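Local coordinates for protein PfkB (Polaromonas sp. JS666, PDB 4DU5) that probably phosphorylates a sugar or related small substrate with ATP, as a member of the pfkB (ribokinase-like) family of carbohydrate kinases, at residues A[143-148]-A[170-175]; A[305-310]-A[329-334]. All coordinates share one frame; numbering follows the deposited sequence.

Contact 1 (143-148 with 170-175) brings the loop before helix 147-150 against helix 169-182, and contact 2 (305-310 with 329-334) sets the short C-terminal helix 328-332 against helix 301-316; the two illustrate, on opposite sides of the chain's centre, how a few apolar side chains can join neighbouring elements of a ribokinase-like kinase. Their centres are about 33 Å apart and their nearest atoms about 23 Å, so neither touches the other. They follow one another in sequence, contact 1 closing before contact 2 opens. Both read as structural packing, and the contact centres lie about 17 and about 19 Å from the centre of the chain.

Contact 1: A[143-148]-A[170-175]; sequences ADIDEA and LPAARK
Ile145 reaches across to Ala172 and Lys175 as a loop-to-helix contact of the ribokinase-like fold, in which the loop leading into helix 147-150 leans on helix 169-182. The closer-packed part is small and depends on one methyl. Ile145 CG2 stands anti to the backbone N, while CG1, at a chi1 of -47°, lies beside that N and carries CD1 out to the helix. There CD1 comes within 4.2 Å of Ala172 CB. The same methyl also lies 4.0 Å from Ala172 O on the helix backbone, an approach consistent with the small alanine side chain. Thr176, one turn further along the helix, also touches Ile145.

The other side is looser and faces solvent. Glu147 and Lys175 are both exposed, and at 5.4 Å between Glu147 OE2 and Lys175 NZ their opposite charges are not in contact and could attract at most weakly. No hydrogen bond joins the two segments. Asp144 has polar partners of its own: OD2 in a salt bridge with Arg80, and OD1 accepting a local bond from Gly141 N. At the border between the two sides, the aliphatic root of the lysine meets the isoleucine: Lys175 CB lies 4.1 Å from Ile145 CD1.

Contact 2: A[305-310]-A[329-334]; sequences VKRGAW and AELNAA
Trp310 and Leu331 meet obliquely where helix 328-332, close to the end of the modelled chain, rests on helix 301-316. The indole has its CG anti to the backbone N (chi1 -179°), an extension that carries the six-membered ring across to the short helix. Leu331 brings its CD2 methyl aslant to the outer carbons of that ring, 3.6 Å from Trp310 CZ3. Neighbouring CH2 lies beside the backbone carbonyl of Glu330. Phe272 packs edge-to-face with the indole and Pro326 also touches it, so the ring is held from beyond the two helices as well.

The other leucine branch serves Arg307, whose side chain crosses that of Leu331 at about a right angle. Leu331 CD1 sits over one face of the guanidinium, displaced toward its rim and 4.2 Å from Arg307 NE. The polar end has partners outside the two segments: NH1 forms a salt bridge with Asp297 and a hydrogen bond with Ser293, while Arg328 NH2 lies close to NH2 as a like charge. Were Trp310 an alanine, Leu331 CD2 would probably lose its aromatic partner and a gap would be likely to open beside the short helix.

With no hydrogen bond between the segments, the short helix is held here by apolar and van der Waals packing, while the arginine's charge is probably offset by Asp297.

Contact 1: A[143-148]-A[170-175]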
loop_
_atom_site.group_PDB
_atom_site.type_symbol
_atom_site.label_atom_id
_atom_site.label_comp_id
_atom_site.label_asym_id
_atom_site.label_seq_id
_atom_site.Cartn_x
_atom_site.Cartn_y
_atom_site.Cartn_z
ATOM N N ALA A 143 -8.831 -4.660 24.888
ATOM C CA ALA A 143 -9.546 -5.908 24.604
ATOM C C ALA A 143 -8.627 -6.961 23.975
ATOM O O ALA A 143 -8.916 -8.166 24.024
ATOM C CB ALA A 143 -10.777 -5.628 23.700
ATOM N N ASP A 144 -7.516 -6.489 23.403
ATOM C CA ASP A 144 -6.560 -7.337 22.683
ATOM C C ASP A 144 -5.608 -8.088 23.613
ATOM O O ASP A 144 -5.168 -9.182 23.300
ATOM C CB ASP A 144 -5.768 -6.508 21.656
ATOM C CG ASP A 144 -6.556 -6.262 20.367
ATOM O OD1 ASP A 144 -7.316 -5.266 20.282
ATOM O OD2 ASP A 144 -6.405 -7.080 19.435
ATOM N N ILE A 145 -5.307 -7.477 24.756
ATOM C CA ILE A 145 -4.392 -8.017 25.755
ATOM C C ILE A 145 -4.915 -9.342 26.353
ATOM O O ILE A 145 -6.025 -9.387 26.886
ATOM C CB ILE A 145 -4.225 -6.988 26.913
ATOM C CG1 ILE A 145 -3.960 -5.589 26.381
ATOM C CG2 ILE A 145 -3.119 -7.401 27.888
ATOM C CD1 ILE A 145 -4.261 -4.524 27.406
ATOM N N ASP A 146 -4.122 -10.407 26.253
ATOM C CA ASP A 146 -4.424 -11.669 26.941
ATOM C C ASP A 146 -3.618 -11.761 28.236
ATOM O O ASP A 146 -2.427 -12.125 28.228
ATOM C CB ASP A 146 -4.131 -12.878 26.046
ATOM C CG ASP A 146 -4.229 -14.212 26.795
ATOM O OD1 ASP A 146 -4.676 -14.250 27.965
ATOM O OD2 ASP A 146 -3.847 -15.248 26.213
ATOM N N GLU A 147 -4.288 -11.466 29.348
ATOM C CA GLU A 147 -3.625 -11.336 30.658
ATOM C C GLU A 147 -2.806 -12.537 31.107
ATOM O O GLU A 147 -1.619 -12.408 31.346
ATOM C CB GLU A 147 -4.597 -10.846 31.731
ATOM C CG GLU A 147 -5.180 -9.457 31.396
ATOM C CD GLU A 147 -6.133 -8.919 32.467
ATOM O OE1 GLU A 147 -6.385 -9.657 33.447
ATOM O OE2 GLU A 147 -6.633 -7.769 32.319
ATOM N N ALA A 148 -3.404 -13.710 31.192
ATOM C CA ALA A 148 -2.628 -14.898 31.578
ATOM C C ALA A 148 -1.338 -15.039 30.765
ATOM O O ALA A 148 -0.284 -15.454 31.310
ATOM C CB ALA A 148 -3.477 -16.195 31.456
ATOM N N LEU A 170 -2.781 3.614 23.145
ATOM C CA LEU A 170 -2.365 4.226 24.413
ATOM C C LEU A 170 -2.969 3.556 25.646
ATOM O O LEU A 170 -2.222 3.072 26.501
ATOM C CB LEU A 170 -2.640 5.726 24.407
ATOM C CG LEU A 170 -2.053 6.566 25.545
ATOM C CD1 LEU A 170 -0.583 6.224 25.860
ATOM C CD2 LEU A 170 -2.221 8.073 25.232
ATOM N N PRO A 171 -4.314 3.497 25.738
ATOM C CA PRO A 171 -4.925 2.697 26.800
ATOM C C PRO A 171 -4.230 1.331 27.025
ATOM O O PRO A 171 -3.960 0.956 28.183
ATOM C CB PRO A 171 -6.366 2.476 26.294
ATOM C CG PRO A 171 -6.430 3.132 24.930
ATOM C CD PRO A 171 -5.340 4.155 24.923
ATOM N N ALA A 172 -3.942 0.611 25.928
ATOM C CA ALA A 172 -3.399 -0.743 25.977
ATOM C C ALA A 172 -1.927 -0.780 26.403
ATOM O O ALA A 172 -1.478 -1.747 27.016
ATOM C CB ALA A 172 -3.578 -1.431 24.648
ATOM N N ALA A 173 -1.181 0.265 26.069
ATOM C CA ALA A 173 0.209 0.370 26.502
ATOM C C ALA A 173 0.186 0.563 28.013
ATOM O O ALA A 173 0.643 -0.314 28.750
ATOM C CB ALA A 173 0.930 1.524 25.787
ATOM N N ARG A 174 -0.392 1.685 28.455
ATOM C CA ARG A 174 -0.688 1.937 29.862
ATOM C C ARG A 174 -1.113 0.699 30.640
ATOM O O ARG A 174 -0.515 0.397 31.670
ATOM C CB ARG A 174 -1.756 3.022 30.002
ATOM C CG ARG A 174 -1.363 4.313 29.359
ATOM C CD ARG A 174 -1.567 5.473 30.302
ATOM N NE ARG A 174 -2.924 6.012 30.239
ATOM C CZ ARG A 174 -3.310 6.990 29.421
ATOM N NH1 ARG A 174 -2.448 7.549 28.583
ATOM N NH2 ARG A 174 -4.569 7.404 29.437
ATOM N N LYS A 175 -2.125 -0.018 30.155
ATOM C CA LYS A 175 -2.648 -1.170 30.883
ATOM C C LYS A 175 -1.695 -2.361 30.863
ATOM O O LYS A 175 -1.546 -3.087 31.853
ATOM C CB LYS A 175 -4.010 -1.602 30.321
ATOM C CG LYS A 175 -4.976 -2.098 31.397
ATOM C CD LYS A 175 -5.845 -0.916 31.958
ATOM C CE LYS A 175 -6.266 -1.127 33.438
ATOM N NZ LYS A 175 -6.463 -2.585 33.756
#

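Contact 2: A[305-310]-A[329-334]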
loop_
_atom_site.group_PDB
_atom_site.type_symbol
_atom_site.label_atom_id
_atom_site.label_comp_id
_atom_site.label_asym_id
_atom_site.label_seq_id
_atom_site.Cartn_x
_atom_site.Cartn_y
_atom_site.Cartn_z
ATOM N N VAL A 305 25.195 -2.576 29.994
ATOM C CA VAL A 305 25.304 -1.365 29.174
ATOM C C VAL A 305 26.371 -1.514 28.098
ATOM O O VAL A 305 26.223 -0.982 27.006
ATOM C CB VAL A 305 25.588 -0.129 30.019
ATOM C CG1 VAL A 305 25.472 1.112 29.188
ATOM C CG2 VAL A 305 24.632 -0.082 31.168
ATOM N N LYS A 306 27.439 -2.254 28.389
ATOM C CA LYS A 306 28.460 -2.398 27.366
ATOM C C LYS A 306 27.986 -3.349 26.289
ATOM O O LYS A 306 28.225 -3.095 25.101
ATOM C CB LYS A 306 29.852 -2.754 27.903
ATOM C CG LYS A 306 30.068 -4.195 28.280
ATOM C CD LYS A 306 31.352 -4.750 27.720
ATOM C CE LYS A 306 32.502 -3.796 27.920
ATOM N NZ LYS A 306 33.780 -4.558 27.714
ATOM N N ARG A 307 27.269 -4.406 26.684
ATOM C CA ARG A 307 26.621 -5.222 25.645
ATOM C C ARG A 307 25.711 -4.328 24.777
ATOM O O ARG A 307 25.897 -4.239 23.556
ATOM C CB ARG A 307 25.853 -6.419 26.188
ATOM C CG ARG A 307 25.286 -7.277 25.045
ATOM C CD ARG A 307 24.348 -8.321 25.506
ATOM N NE ARG A 307 25.009 -9.295 26.362
ATOM C CZ ARG A 307 24.382 -10.267 27.028
ATOM N NH1 ARG A 307 23.063 -10.388 26.976
ATOM N NH2 ARG A 307 25.069 -11.124 27.753
ATOM N N GLY A 308 24.763 -3.648 25.421
ATOM C CA GLY A 308 23.939 -2.654 24.756
ATOM C C GLY A 308 24.772 -1.820 23.817
ATOM O O GLY A 308 24.461 -1.702 22.612
ATOM N N ALA A 309 25.850 -1.264 24.364
ATOM C CA ALA A 309 26.722 -0.395 23.591
ATOM C C ALA A 309 27.405 -1.122 22.426
ATOM O O ALA A 309 27.437 -0.583 21.328
ATOM C CB ALA A 309 27.749 0.339 24.502
ATOM N N TRP A 310 27.919 -2.343 22.628
ATOM C CA TRP A 310 28.510 -3.094 21.490
ATOM C C TRP A 310 27.490 -3.293 20.361
ATOM O O TRP A 310 27.762 -2.944 19.225
ATOM C CB TRP A 310 29.168 -4.434 21.908
ATOM C CG TRP A 310 29.790 -5.192 20.746
ATOM C CD1 TRP A 310 30.915 -4.830 20.016
ATOM C CD2 TRP A 310 29.307 -6.405 20.149
ATOM N NE1 TRP A 310 31.149 -5.751 19.008
ATOM C CE2 TRP A 310 30.181 -6.722 19.065
ATOM C CE3 TRP A 310 28.220 -7.256 20.417
ATOM C CZ2 TRP A 310 30.010 -7.859 18.270
ATOM C CZ3 TRP A 310 28.051 -8.400 19.613
ATOM C CH2 TRP A 310 28.946 -8.686 18.553
ATOM N N ALA A 329 26.226 -16.329 18.894
ATOM C CA ALA A 329 27.540 -16.707 18.438
ATOM C C ALA A 329 28.386 -15.485 18.102
ATOM O O ALA A 329 29.460 -15.323 18.683
ATOM C CB ALA A 329 27.443 -17.653 17.279
ATOM N N GLU A 330 27.908 -14.613 17.211
ATOM C CA GLU A 330 28.651 -13.366 16.890
ATOM C C GLU A 330 28.926 -12.558 18.141
ATOM O O GLU A 330 29.855 -11.764 18.181
ATOM C CB GLU A 330 27.911 -12.483 15.887
ATOM C CG GLU A 330 28.001 -12.980 14.474
ATOM C CD GLU A 330 26.632 -13.241 13.865
ATOM O OE1 GLU A 330 26.494 -13.044 12.635
ATOM O OE2 GLU A 330 25.704 -13.642 14.624
ATOM N N LEU A 331 28.092 -12.759 19.146
ATOM C CA LEU A 331 28.184 -12.015 20.356
ATOM C C LEU A 331 29.348 -12.613 21.138
ATOM O O LEU A 331 30.225 -11.892 21.612
ATOM C CB LEU A 331 26.873 -12.139 21.132
ATOM C CG LEU A 331 26.552 -11.219 22.291
ATOM C CD1 LEU A 331 26.166 -12.071 23.448
ATOM C CD2 LEU A 331 27.696 -10.280 22.693
ATOM N N ASN A 332 29.368 -13.937 21.250
ATOM C CA ASN A 332 30.415 -14.613 22.003
ATOM C C ASN A 332 31.848 -14.332 21.501
ATOM O O ASN A 332 32.789 -14.343 22.289
ATOM C CB ASN A 332 30.117 -16.093 22.123
ATOM C CG ASN A 332 28.954 -16.371 23.044
ATOM O OD1 ASN A 332 28.827 -15.782 24.107
ATOM N ND2 ASN A 332 28.096 -17.279 22.635
ATOM N N ALA A 333 32.006 -14.012 20.224
ATOM C CA ALA A 333 33.219 -13.302 19.794
ATOM C C ALA A 333 33.385 -11.871 20.410
ATOM O O ALA A 333 33.042 -10.873 19.767
ATOM C CB ALA A 333 33.301 -13.257 18.256
ATOM N N ALA A 334 33.846 -11.808 21.680
ATOM C CA ALA A 334 34.557 -10.641 22.313
ATOM C C ALA A 334 34.204 -10.402 23.791
ATOM O O ALA A 334 35.064 -10.049 24.614
ATOM C CB ALA A 334 34.442 -9.317 21.474
#